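Local coordinates for protein uricase (Bacillus fastidiosus, PDB 4R8X) that catalyses, as a urate oxidase, the oxidation of urate by molecular oxygen, the first step on the route from urate to (S)-allantoin, at residues V109-E115 with Y143-E149; T263-T269 with F298-H304. All coordinates share one frame; numbering follows the deposited sequence.

Contact 1: residues V109-E115 with Y143-E149; sequences VRLEAKE and YVTATVE. Unlike the reference sequence in segment 143-149: V144 (reference Ala).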
ATOM      1  N   VAL D 109     -26.825  13.618  -9.280  1.00 12.06           N
ATOM      2  CA  VAL D 109     -26.208  12.440  -8.680  1.00 11.62           C
ATOM      3  C   VAL D 109     -25.010  11.998  -9.514  1.00 11.11           C
ATOM      4  O   VAL D 109     -25.117  11.853 -10.727  1.00 12.15           O
ATOM      5  CB  VAL D 109     -27.209  11.272  -8.589  1.00 12.85           C
ATOM      6  CG1 VAL D 109     -26.533  10.031  -7.986  1.00 12.56           C
ATOM      7  CG2 VAL D 109     -28.424  11.679  -7.761  1.00 14.84           C
ATOM      8  N   ARG D 110     -23.876  11.778  -8.852  1.00 11.63           N
ATOM      9  CA  ARG D 110     -22.660  11.351  -9.533  1.00 11.05           C
ATOM     10  C   ARG D 110     -22.249   9.968  -9.071  1.00 10.90           C
ATOM     11  O   ARG D 110     -22.114   9.728  -7.871  1.00 12.77           O
ATOM     12  CB  ARG D 110     -21.521  12.318  -9.203  1.00 12.12           C
ATOM     13  CG  ARG D 110     -20.187  11.983  -9.863  1.00 13.40           C
ATOM     14  CD  ARG D 110     -19.121  12.979  -9.436  1.00 15.34           C
ATOM     15  NE  ARG D 110     -17.836  12.779 -10.109  1.00 15.16           N
ATOM     16  CZ  ARG D 110     -17.548  13.288 -11.298  1.00 15.47           C
ATOM     17  NH1 ARG D 110     -18.460  14.009 -11.936  1.00 15.62           N
ATOM     18  NH2 ARG D 110     -16.360  13.082 -11.855  1.00 16.57           N
ATOM     19  N   LEU D 111     -22.051   9.070 -10.023  1.00 10.28           N
ATOM     20  CA  LEU D 111     -21.507   7.748  -9.731  1.00 12.02           C
ATOM     21  C   LEU D 111     -20.166   7.577 -10.413  1.00 12.45           C
ATOM     22  O   LEU D 111     -20.017   7.895 -11.595  1.00 13.65           O
ATOM     23  CB  LEU D 111     -22.452   6.651 -10.222  1.00 14.32           C
ATOM     24  CG  LEU D 111     -23.447   6.020  -9.256  1.00 15.01           C
ATOM     25  CD1 LEU D 111     -22.728   5.214  -8.170  1.00 15.43           C
ATOM     26  CD2 LEU D 111     -24.390   7.085  -8.682  1.00 15.84           C
ATOM     27  N   GLU D 112     -19.196   7.079  -9.651  1.00 12.37           N
ATOM     28  CA  GLU D 112     -17.897   6.681 -10.182  1.00 13.40           C
ATOM     29  C   GLU D 112     -17.710   5.200  -9.887  1.00 13.52           C
ATOM     30  O   GLU D 112     -18.160   4.713  -8.848  1.00 15.21           O
ATOM     31  CB  GLU D 112     -16.782   7.468  -9.499  1.00 15.77           C
ATOM     32  CG  GLU D 112     -16.857   8.956  -9.749  1.00 18.61           C
ATOM     33  CD  GLU D 112     -15.844   9.749  -8.947  1.00 22.32           C
ATOM     34  OE1 GLU D 112     -14.948   9.136  -8.324  1.00 25.60           O
ATOM     35  OE2 GLU D 112     -15.953  10.993  -8.932  1.00 22.91           O
ATOM     36  N   ALA D 113     -17.057   4.472 -10.783  1.00 11.83           N
ATOM     37  CA  ALA D 113     -16.832   3.060 -10.512  1.00 12.40           C
ATOM     38  C   ALA D 113     -15.481   2.598 -11.008  1.00 11.21           C
ATOM     39  O   ALA D 113     -14.987   3.043 -12.043  1.00 12.22           O
ATOM     40  CB  ALA D 113     -17.961   2.211 -11.098  1.00 13.82           C
ATOM     41  N   LYS D 114     -14.875   1.712 -10.225  1.00 11.22           N
ATOM     42  CA  LYS D 114     -13.665   0.995 -10.615  1.00 12.04           C
ATOM     43  C   LYS D 114     -14.000  -0.481 -10.660  1.00 10.98           C
ATOM     44  O   LYS D 114     -14.442  -1.040  -9.661  1.00 11.46           O
ATOM     45  CB  LYS D 114     -12.558   1.234  -9.595  1.00 13.55           C
ATOM     46  CG  LYS D 114     -12.087   2.677  -9.526  1.00 15.31           C
ATOM     47  CD  LYS D 114     -11.006   2.858  -8.460  1.00 19.43           C
ATOM     48  CE  LYS D 114     -10.556   4.314  -8.368  1.00 23.90           C
ATOM     49  NZ  LYS D 114      -9.621   4.553  -7.232  1.00 26.99           N
ATOM     50  N   GLU D 115     -13.818  -1.109 -11.814  1.00 10.66           N
ATOM     51  CA  GLU D 115     -14.119  -2.527 -11.956  1.00  9.62           C
ATOM     52  C   GLU D 115     -13.340  -3.317 -10.926  1.00  9.93           C
ATOM     53  O   GLU D 115     -12.199  -2.973 -10.612  1.00 11.38           O
ATOM     54  CB  GLU D 115     -13.748  -3.018 -13.356  1.00 10.55           C
ATOM     55  CG  GLU D 115     -14.061  -4.477 -13.605  1.00 11.01           C
ATOM     56  CD  GLU D 115     -13.470  -4.981 -14.900  1.00 12.49           C
ATOM     57  OE1 GLU D 115     -12.371  -4.518 -15.288  1.00 12.44           O
ATOM     58  OE2 GLU D 115     -14.106  -5.835 -15.539  1.00 14.15           O
ATOM     59  N   TYR D 143      -7.880  -2.359 -15.114  1.00 10.43           N
ATOM     60  CA  TYR D 143      -9.286  -2.503 -14.796  1.00 10.60           C
ATOM     61  C   TYR D 143     -10.100  -1.390 -15.448  1.00 10.94           C
ATOM     62  O   TYR D 143      -9.596  -0.293 -15.688  1.00 10.81           O
ATOM     63  CB  TYR D 143      -9.484  -2.551 -13.273  1.00 13.16           C
ATOM     64  CG  TYR D 143      -9.021  -1.309 -12.551  1.00 13.55           C
ATOM     65  CD1 TYR D 143      -7.716  -1.202 -12.072  1.00 13.65           C
ATOM     66  CD2 TYR D 143      -9.881  -0.235 -12.359  1.00 13.91           C
ATOM     67  CE1 TYR D 143      -7.288  -0.060 -11.410  1.00 14.29           C
ATOM     68  CE2 TYR D 143      -9.469   0.905 -11.700  1.00 14.64           C
ATOM     69  CZ  TYR D 143      -8.174   0.994 -11.234  1.00 15.56           C
ATOM     70  OH  TYR D 143      -7.766   2.138 -10.591  1.00 16.65           O
ATOM     71  N   VAL D 144     -11.360  -1.697 -15.718  1.00 10.69           N
ATOM     72  CA  VAL D 144     -12.266  -0.776 -16.371  1.00 11.27           C
ATOM     73  C   VAL D 144     -12.748   0.296 -15.413  1.00 10.77           C
ATOM     74  O   VAL D 144     -13.011   0.039 -14.244  1.00 12.49           O
ATOM     75  CB  VAL D 144     -13.472  -1.551 -16.940  1.00 11.70           C
ATOM     76  CG1 VAL D 144     -14.444  -0.612 -17.643  1.00 12.94           C
ATOM     77  CG2 VAL D 144     -12.998  -2.624 -17.904  1.00 11.64           C
ATOM     78  N   THR D 145     -12.884   1.515 -15.924  1.00 10.46           N
ATOM     79  CA  THR D 145     -13.416   2.614 -15.134  1.00 11.07           C
ATOM     80  C   THR D 145     -14.587   3.288 -15.859  1.00 10.90           C
ATOM     81  O   THR D 145     -14.714   3.196 -17.083  1.00 11.76           O
ATOM     82  CB  THR D 145     -12.329   3.677 -14.837  1.00 11.85           C
ATOM     83  OG1 THR D 145     -11.839   4.218 -16.072  1.00 12.48           O
ATOM     84  CG2 THR D 145     -11.165   3.054 -14.056  1.00 12.35           C
ATOM     85  N   ALA D 146     -15.447   3.949 -15.088  1.00 11.12           N
ATOM     86  CA  ALA D 146     -16.508   4.785 -15.656  1.00 10.92           C
ATOM     87  C   ALA D 146     -17.007   5.789 -14.632  1.00 11.48           C
ATOM     88  O   ALA D 146     -16.928   5.548 -13.430  1.00 12.56           O
ATOM     89  CB  ALA D 146     -17.659   3.922 -16.175  1.00 13.88           C
ATOM     90  N   THR D 147     -17.516   6.915 -15.128  1.00 12.45           N
ATOM     91  CA  THR D 147     -18.208   7.898 -14.307  1.00 11.98           C
ATOM     92  C   THR D 147     -19.434   8.347 -15.063  1.00 12.29           C
ATOM     93  O   THR D 147     -19.378   8.566 -16.272  1.00 13.50           O
ATOM     94  CB  THR D 147     -17.333   9.145 -14.044  1.00 13.51           C
ATOM     95  OG1 THR D 147     -16.211   8.781 -13.237  1.00 15.24           O
ATOM     96  CG2 THR D 147     -18.103  10.221 -13.310  1.00 14.36           C
ATOM     97  N   VAL D 148     -20.554   8.451 -14.358  1.00 11.30           N
ATOM     98  CA  VAL D 148     -21.723   9.108 -14.924  1.00 11.67           C
ATOM     99  C   VAL D 148     -22.303  10.063 -13.903  1.00 11.70           C
ATOM    100  O   VAL D 148     -22.496   9.705 -12.751  1.00 12.75           O
ATOM    101  CB  VAL D 148     -22.811   8.099 -15.357  1.00 12.23           C
ATOM    102  CG1 VAL D 148     -24.010   8.853 -15.948  1.00 14.44           C
ATOM    103  CG2 VAL D 148     -22.262   7.126 -16.381  1.00 12.55           C
ATOM    104  N   GLU D 149     -22.556  11.304 -14.317  1.00 11.20           N
ATOM    105  CA  GLU D 149     -23.266  12.235 -13.462  1.00 12.01           C
ATOM    106  C   GLU D 149     -24.494  12.729 -14.217  1.00 11.89           C
ATOM    107  O   GLU D 149     -24.404  13.135 -15.380  1.00 12.67           O
ATOM    108  CB  GLU D 149     -22.381  13.409 -13.022  1.00 13.14           C
ATOM    109  CG  GLU D 149     -23.073  14.347 -12.034  1.00 13.94           C
ATOM    110  CD  GLU D 149     -22.147  15.351 -11.362  1.00 16.55           C
ATOM    111  OE1 GLU D 149     -20.919  15.201 -11.438  1.00 16.94           O
ATOM    112  OE2 GLU D 149     -22.653  16.296 -10.739  1.00 18.48           O
TER
HETATM  113  O   HOH W   1     -14.649  10.600 -12.048  1.00 28.46           O
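V109 meets E149 through its backbone, V109 O lying 3.3 Å from E149 CA in a CA-H...O contact, where two antiparallel strands of the uricase T-fold (tunnelling fold) sheet run side by side. Next comes R110, which joins E112 and E149 in a salt-bridge network on the face that also carries T147. With CG anti to the backbone N (chi1 -180°) and an extended chain, it reaches across the ladder, and NH1 forms a salt bridge with E149 OE1 at 2.8 Å in the guanidinium plane; the carboxylate is turned 85° against that plane. NE uses the same plane for a second salt bridge, to E112 OE2, again at 2.8 Å, meeting the oxygen's anti lone pair. T147 CG2 sits over the centre of one guanidinium face, 3.6 Å above it. Two in-plane bonds hold the rotation of the guanidinium, and the methyl covers one of its faces. E161 also salt-bridges NH1 and K50 pairs with the other oxygen of E149, which would probably offset part of the charge gathered here.

L111 and V148 form a hydrogen-bonded pair. The CG of E112 then runs alongside T147 OG1, and that hydroxyl shares a water with R110 NH2, whose own bond to the water is weak. A113 and A146 form the next hydrogen-bonded pair; on this opposite face helix 88-102 packs on L111, A113 and A146. K114 lays its aliphatic CB and CG beside Y143 CE2, each 3.8 Å away, the two side chains pointing the same way.

At E115 a side chain takes over from the backbone. Its N-H bonds V144 O at 2.8 Å, but the return bond goes to the carboxylate, whose OE2 is held by K36. V144 N points at E115 OE1, 3.0 Å away and nearly straight at 170°, approaching from above the carboxylate plane.

Contact 2: residues T263-T269 with F298-H304; sequences TEVNFGT and FQGFSVH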
ATOM      1  N   THR D 263     -15.343  10.900 -29.747  1.00 16.61           N
ATOM      2  CA  THR D 263     -14.895  12.252 -30.072  1.00 18.10           C
ATOM      3  C   THR D 263     -13.465  12.502 -29.631  1.00 18.12           C
ATOM      4  O   THR D 263     -12.759  13.310 -30.230  1.00 19.86           O
ATOM      5  CB  THR D 263     -15.767  13.328 -29.416  1.00 19.73           C
ATOM      6  OG1 THR D 263     -15.767  13.144 -27.994  1.00 20.24           O
ATOM      7  CG2 THR D 263     -17.181  13.270 -29.949  1.00 20.63           C
ATOM      8  N   GLU D 264     -13.038  11.811 -28.577  1.00 18.20           N
ATOM      9  CA  GLU D 264     -11.694  12.007 -28.064  1.00 18.67           C
ATOM     10  C   GLU D 264     -11.207  10.822 -27.258  1.00 16.11           C
ATOM     11  O   GLU D 264     -11.994  10.053 -26.700  1.00 15.64           O
ATOM     12  CB  GLU D 264     -11.609  13.279 -27.209  0.86 22.30           C
ATOM     13  CG  GLU D 264     -12.199  13.139 -25.811  1.00 25.36           C
ATOM     14  CD  GLU D 264     -11.677  14.184 -24.828  0.46 27.37           C
ATOM     15  OE1 GLU D 264     -11.045  13.801 -23.818  1.00 29.44           O
ATOM     16  OE2 GLU D 264     -11.905  15.390 -25.052  0.83 27.17           O
ATOM     17  N   VAL D 265      -9.888  10.692 -27.208  1.00 14.68           N
ATOM     18  CA  VAL D 265      -9.216   9.736 -26.342  1.00 13.61           C
ATOM     19  C   VAL D 265      -8.211  10.509 -25.501  1.00 14.25           C
ATOM     20  O   VAL D 265      -7.472  11.336 -26.016  1.00 15.76           O
ATOM     21  CB  VAL D 265      -8.479   8.668 -27.170  1.00 14.68           C
ATOM     22  CG1 VAL D 265      -7.748   7.707 -26.250  1.00 15.67           C
ATOM     23  CG2 VAL D 265      -9.468   7.909 -28.047  1.00 14.51           C
ATOM     24  N   ASN D 266      -8.169  10.235 -24.202  1.00 13.73           N
ATOM     25  CA  ASN D 266      -7.255  10.956 -23.325  1.00 14.95           C
ATOM     26  C   ASN D 266      -6.310   9.993 -22.617  1.00 14.48           C
ATOM     27  O   ASN D 266      -6.626   8.809 -22.437  1.00 15.64           O
ATOM     28  CB  ASN D 266      -8.010  11.839 -22.324  1.00 17.41           C
ATOM     29  CG  ASN D 266      -9.133  11.103 -21.634  1.00 21.17           C
ATOM     30  OD1 ASN D 266      -8.893  10.244 -20.791  1.00 23.24           O
ATOM     31  ND2 ASN D 266     -10.373  11.440 -21.985  1.00 22.74           N
ATOM     32  N   PHE D 267      -5.137  10.493 -22.248  1.00 13.65           N
ATOM     33  CA  PHE D 267      -4.090   9.663 -21.672  1.00 13.89           C
ATOM     34  C   PHE D 267      -3.510  10.298 -20.431  1.00 13.84           C
ATOM     35  O   PHE D 267      -3.332  11.521 -20.371  1.00 14.11           O
ATOM     36  CB  PHE D 267      -2.943   9.492 -22.664  1.00 12.78           C
ATOM     37  CG  PHE D 267      -3.308   8.717 -23.883  1.00 12.76           C
ATOM     38  CD1 PHE D 267      -3.837   9.348 -24.999  1.00 14.48           C
ATOM     39  CD2 PHE D 267      -3.112   7.349 -23.926  1.00 13.44           C
ATOM     40  CE1 PHE D 267      -4.176   8.619 -26.125  1.00 15.29           C
ATOM     41  CE2 PHE D 267      -3.443   6.616 -25.047  1.00 14.10           C
ATOM     42  CZ  PHE D 267      -3.969   7.250 -26.156  1.00 14.65           C
ATOM     43  N   GLY D 268      -3.207   9.449 -19.454  1.00 13.88           N
ATOM     44  CA  GLY D 268      -2.322   9.786 -18.354  1.00 13.73           C
ATOM     45  C   GLY D 268      -1.283   8.678 -18.306  1.00 14.53           C
ATOM     46  O   GLY D 268      -1.643   7.505 -18.259  1.00 15.12           O
ATOM     47  N   THR D 269      -0.005   9.039 -18.347  1.00 15.24           N
ATOM     48  CA  THR D 269       1.076   8.055 -18.397  1.00 15.63           C
ATOM     49  C   THR D 269       2.059   8.172 -17.247  1.00 16.37           C
ATOM     50  O   THR D 269       2.125   9.198 -16.580  1.00 17.88           O
ATOM     51  CB  THR D 269       1.950   8.260 -19.635  1.00 17.85           C
ATOM     52  OG1 THR D 269       2.802   9.389 -19.405  1.00 18.01           O
ATOM     53  CG2 THR D 269       1.107   8.524 -20.857  1.00 18.05           C
ATOM     54  N   PHE D 298       5.862  11.812 -16.607  1.00 12.95           N
ATOM     55  CA  PHE D 298       4.454  11.620 -16.902  1.00 12.76           C
ATOM     56  C   PHE D 298       3.998  12.565 -18.004  1.00 12.72           C
ATOM     57  O   PHE D 298       4.616  13.604 -18.251  1.00 13.23           O
ATOM     58  CB  PHE D 298       3.578  11.760 -15.646  1.00 12.44           C
ATOM     59  CG  PHE D 298       3.497  13.160 -15.093  1.00 12.41           C
ATOM     60  CD1 PHE D 298       2.506  14.028 -15.512  1.00 13.16           C
ATOM     61  CD2 PHE D 298       4.404  13.601 -14.143  1.00 12.85           C
ATOM     62  CE1 PHE D 298       2.418  15.315 -14.995  1.00 13.05           C
ATOM     63  CE2 PHE D 298       4.337  14.888 -13.623  1.00 12.96           C
ATOM     64  CZ  PHE D 298       3.337  15.750 -14.044  1.00 13.10           C
ATOM     65  N   GLN D 299       2.919  12.171 -18.668  1.00 13.70           N
ATOM     66  CA  GLN D 299       2.308  12.956 -19.736  1.00 14.06           C
ATOM     67  C   GLN D 299       0.795  12.928 -19.562  1.00 14.25           C
ATOM     68  O   GLN D 299       0.231  11.925 -19.114  1.00 15.71           O
ATOM     69  CB  GLN D 299       2.664  12.373 -21.103  1.00 15.51           C
ATOM     70  CG  GLN D 299       4.119  12.543 -21.526  1.00 17.90           C
ATOM     71  CD  GLN D 299       5.034  11.493 -20.925  1.00 20.09           C
ATOM     72  OE1 GLN D 299       4.601  10.392 -20.603  1.00 21.33           O
ATOM     73  NE2 GLN D 299       6.312  11.832 -20.774  1.00 21.12           N
ATOM     74  N   GLY D 300       0.145  14.034 -19.920  1.00 14.51           N
ATOM     75  CA  GLY D 300      -1.299  14.114 -20.033  1.00 14.93           C
ATOM     76  C   GLY D 300      -1.613  14.654 -21.414  1.00 14.76           C
ATOM     77  O   GLY D 300      -1.036  15.655 -21.834  1.00 14.93           O
ATOM     78  N   PHE D 301      -2.508  13.997 -22.140  1.00 13.97           N
ATOM     79  CA  PHE D 301      -2.739  14.375 -23.531  1.00 14.62           C
ATOM     80  C   PHE D 301      -4.073  13.862 -24.041  1.00 14.79           C
ATOM     81  O   PHE D 301      -4.502  12.769 -23.677  1.00 15.45           O
ATOM     82  CB  PHE D 301      -1.604  13.814 -24.400  1.00 15.41           C
ATOM     83  CG  PHE D 301      -1.528  14.415 -25.777  1.00 16.83           C
ATOM     84  CD1 PHE D 301      -1.110  15.720 -25.957  1.00 16.33           C
ATOM     85  CD2 PHE D 301      -1.858  13.664 -26.894  1.00 18.85           C
ATOM     86  CE1 PHE D 301      -1.033  16.275 -27.226  1.00 17.18           C
ATOM     87  CE2 PHE D 301      -1.777  14.208 -28.161  1.00 19.50           C
ATOM     88  CZ  PHE D 301      -1.363  15.517 -28.329  1.00 18.41           C
ATOM     89  N   SER D 302      -4.734  14.650 -24.877  1.00 15.45           N
ATOM     90  CA  SER D 302      -5.937  14.183 -25.555  1.00 15.70           C
ATOM     91  C   SER D 302      -5.789  14.264 -27.072  1.00 16.58           C
ATOM     92  O   SER D 302      -5.192  15.204 -27.604  1.00 16.88           O
ATOM     93  CB  SER D 302      -7.179  14.948 -25.086  1.00 16.60           C
ATOM     94  OG  SER D 302      -7.090  16.328 -25.389  1.00 16.94           O
ATOM     95  N   VAL D 303      -6.333  13.254 -27.745  1.00 16.53           N
ATOM     96  CA  VAL D 303      -6.322  13.129 -29.195  1.00 17.35           C
ATOM     97  C   VAL D 303      -7.781  13.163 -29.664  1.00 16.45           C
ATOM     98  O   VAL D 303      -8.658  12.579 -29.022  1.00 16.13           O
ATOM     99  CB  VAL D 303      -5.645  11.815 -29.628  1.00 18.54           C
ATOM    100  CG1 VAL D 303      -5.408  11.792 -31.128  1.00 19.00           C
ATOM    101  CG2 VAL D 303      -4.325  11.637 -28.894  1.00 18.78           C
ATOM    102  N   HIS D 304      -8.043  13.869 -30.762  1.00 16.84           N
ATOM    103  CA  HIS D 304      -9.412  14.145 -31.186  1.00 16.68           C
ATOM    104  C   HIS D 304      -9.597  13.733 -32.639  1.00 16.58           C
ATOM    105  O   HIS D 304      -8.617  13.590 -33.363  1.00 17.14           O
ATOM    106  CB  HIS D 304      -9.700  15.635 -30.987  1.00 18.11           C
ATOM    107  CG  HIS D 304      -9.456  16.096 -29.583  1.00 20.02           C
ATOM    108  ND1 HIS D 304     -10.480  16.332 -28.692  1.00 21.12           N
ATOM    109  CD2 HIS D 304      -8.305  16.321 -28.903  1.00 20.35           C
ATOM    110  CE1 HIS D 304      -9.971  16.703 -27.530  1.00 21.17           C
ATOM    111  NE2 HIS D 304      -8.653  16.702 -27.631  1.00 20.04           N
TER
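V265 and V303 exchange two backbone hydrogen bonds, V303 N reaching V265 O at 2.8 Å, and F267 with F301 repeats the pattern one step along this antiparallel ladder of the T-fold sheet. The tight side carries these residues: F267 CE1 touches V303 CG2 at 4.1 Å, F301 O lies at the edge of the F267 ring, helix 244-258 packs on V265 and F267, and the F301 ring stacks with F58 of the second subunit.

On the other face E264, N266 and H304 make a more open, polar side. E264 and H304 lie side by side, carboxylate and ring planes 79° apart, with OE2 of E264 3.4 Å from CE1 of H304. N266 ND2 gives E264 OE1 a straight bond in its amide plane, directed to the anti lone pair. Buried S302 OG bonds H304 NE2 at 2.8 Å and also T4 N of the second subunit. Were E264 replaced by an alanine, the N266 amide would probably lose this acceptor and the H304 ring the carboxylate beside it.

Further along, G268 faces G300. T269 N bonds Q299 O at 3.0 Å, and T269 OG1, lying between the backbone N and the carbonyl carbon (chi1 76°), receives a weak bond from Q299 N. Backbone bonds thus hold Q299's strand between strand 262-271 and a strand of the second subunit, consistent with the interface helping to position Q299 beside Q245, a predicted urate-binding residue.

How the contacts relate
Contacts 1 and 2 belong to the same antiparallel sheet but do not touch: their centres are 18 Å apart and their nearest atoms about 8 Å. Strands 156-173 and 198-208 lie between them, linking strand 143-153 of contact 1 to strand 262-271 of contact 2. Along the chain the first closes before the second opens. They differ in setting: no other subunit touches contact 1, whereas contact 2 carries the sheet into a neighbouring chain. Contact 2 is also the one near the predicted urate site, the side chain of Q299 lying about 4 Å from that of Q245 and about 5 Å from that of N271; contact 1 lies away from it.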